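Local coordinates for secreted protein ESXB (Bacillus anthracis, PDB 4J10) that is of unknown function but, as a secreted WXG100-family protein, probably belongs to the small helical-hairpin substrates of an ESX-type secretion system, at residues Gly26-Gln31 with Gln67-Leu72. Numbering follows the deposited sequence. Where two conformers were deposited one is given.
Sequences GEAQSQ and QYIPIL. With FMT (formic acid), chain C.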
# COMPACT_ATOMS: atom_id res chain seq x y z
N GLY A 26 3.01 6.70 4.79
CA GLY A 26 2.70 6.62 6.21
C GLY A 26 1.45 5.80 6.48
O GLY A 26 1.38 5.06 7.47
N GLU A 27 0.45 5.93 5.61
CA GLU A 27 -0.77 5.13 5.76
C GLU A 27 -0.48 3.65 5.55
O GLU A 27 -1.02 2.77 6.23
CB GLU A 27 -1.86 5.62 4.80
CG GLU A 27 -2.42 6.98 5.16
CD GLU A 27 -3.53 7.41 4.21
OE1 GLU A 27 -3.65 6.81 3.12
OE2 GLU A 27 -4.27 8.35 4.56
N ALA A 28 0.42 3.36 4.61
CA ALA A 28 0.80 1.98 4.34
C ALA A 28 1.53 1.38 5.54
O ALA A 28 1.30 0.23 5.91
CB ALA A 28 1.69 1.92 3.10
N GLN A 29 2.43 2.16 6.13
CA GLN A 29 3.12 1.73 7.35
C GLN A 29 2.13 1.44 8.47
O GLN A 29 2.25 0.42 9.17
CB GLN A 29 4.14 2.78 7.80
CG GLN A 29 4.89 2.37 9.06
CD GLN A 29 5.85 1.21 8.82
OE1 GLN A 29 5.59 0.06 9.24
NE2 GLN A 29 6.95 1.50 8.16
N SER A 30 1.15 2.32 8.65
CA SER A 30 0.13 2.13 9.68
C SER A 30 -0.65 0.85 9.43
O SER A 30 -0.97 0.10 10.37
CB SER A 30 -0.82 3.33 9.71
OG SER A 30 -1.91 3.08 10.57
N GLN A 31 -1.02 0.61 8.19
CA GLN A 31 -1.75 -0.60 7.82
C GLN A 31 -0.97 -1.89 8.14
O GLN A 31 -1.51 -2.78 8.71
CB GLN A 31 -2.14 -0.56 6.35
CG GLN A 31 -2.96 -1.77 5.90
CD GLN A 31 -3.38 -1.71 4.45
OE1 GLN A 31 -4.35 -1.07 4.11
NE2 GLN A 31 -2.68 -2.36 3.64
N GLN A 67 9.02 -3.11 0.04
CA GLN A 67 9.44 -2.61 -1.27
C GLN A 67 8.61 -1.38 -1.65
O GLN A 67 9.13 -0.38 -2.13
CB GLN A 67 9.26 -3.70 -2.33
CG GLN A 67 10.13 -4.94 -2.13
CD GLN A 67 11.60 -4.62 -2.26
OE1 GLN A 67 12.03 -4.03 -3.25
NE2 GLN A 67 12.38 -5.00 -1.26
N TYR A 68 7.30 -1.45 -1.43
CA TYR A 68 6.37 -0.42 -1.85
C TYR A 68 6.64 0.93 -1.21
O TYR A 68 6.70 1.95 -1.90
CB TYR A 68 4.97 -0.88 -1.45
CG TYR A 68 3.85 0.07 -1.80
CD1 TYR A 68 3.44 0.24 -3.11
CD2 TYR A 68 3.14 0.74 -0.82
CE1 TYR A 68 2.41 1.08 -3.43
CE2 TYR A 68 2.07 1.57 -1.13
CZ TYR A 68 1.71 1.74 -2.44
OH TYR A 68 0.65 2.56 -2.74
N ILE A 69 6.78 0.93 0.10
CA ILE A 69 6.92 2.16 0.86
C ILE A 69 8.10 3.01 0.39
O ILE A 69 7.91 4.20 0.08
CB ILE A 69 6.91 1.89 2.39
CG1 ILE A 69 5.51 1.44 2.82
CG2 ILE A 69 7.34 3.11 3.17
CD1 ILE A 69 5.45 0.99 4.27
N PRO A 70 9.32 2.43 0.27
CA PRO A 70 10.43 3.26 -0.24
C PRO A 70 10.26 3.72 -1.68
O PRO A 70 10.81 4.77 -2.05
CB PRO A 70 11.67 2.34 -0.13
CG PRO A 70 11.26 1.24 0.80
CD PRO A 70 9.77 1.11 0.76
N ILE A 71 9.51 2.98 -2.50
CA ILE A 71 9.26 3.43 -3.86
C ILE A 71 8.39 4.69 -3.81
O ILE A 71 8.67 5.67 -4.51
CB ILE A 71 8.58 2.35 -4.73
CG1 ILE A 71 9.51 1.15 -4.94
CG2 ILE A 71 8.15 2.96 -6.08
CD1 ILE A 71 8.78 -0.10 -5.43
N LEU A 72 7.36 4.71 -2.98
CA LEU A 72 6.54 5.92 -2.81
C LEU A 72 7.37 7.08 -2.29
O LEU A 72 7.22 8.22 -2.74
CB LEU A 72 5.36 5.68 -1.85
CG LEU A 72 4.33 4.62 -2.21
CD1 LEU A 72 3.14 4.80 -1.29
CD2 LEU A 72 3.91 4.72 -3.67
C FMT C . -0.33 2.28 13.63
O1 FMT C . 0.90 2.30 13.73
O2 FMT C . -0.98 1.29 13.29
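Ile-69 reaches across to Ala-28 and Gln-29 and makes the closest approaches between residues 26-31 and 67-72. Ile-69 CG1 lies 3.9 Å from Ala-28 CB, at the point where the backbones are nearest. With CG1 anti to the carbonyl carbon (chi1 -70°) and the chain extended beyond it (chi2 173°), Ile-69 CD1 is carried on to the backbone of helix 11-41, 3.7 Å from Gln-29 N. Gln-29 CB also meets Ile-69 CD1, at 4.2 Å; beyond it the glutamine chain bends at chi2 and the amide oxygen OE1 makes a weak hydrogen bond to Asn-33.

Tyr-68 presents a ring edge to the same alanine: Tyr-68 CE2 is 4.3 Å from Ala-28 CB, which lies near the ring plane. Within its own helix, Leu-72 covers one face of the Tyr-68 ring, its CG 3.9 Å above the plane and nearer the ring's margin than its centre. The phenol OH is hydrogen-bonded to Gln-31 of the second subunit, so this tyrosine links the intrachain contact to the dimer interface.

No hydrogen bond joins the segments; they meet by van der Waals contact, mostly of apolar side chains. The local axes approach to 9.9 Å at 163°, nearly antiparallel, as expected for the two-helix hairpin of WXG100 proteins, two copies of which pair in this assembly.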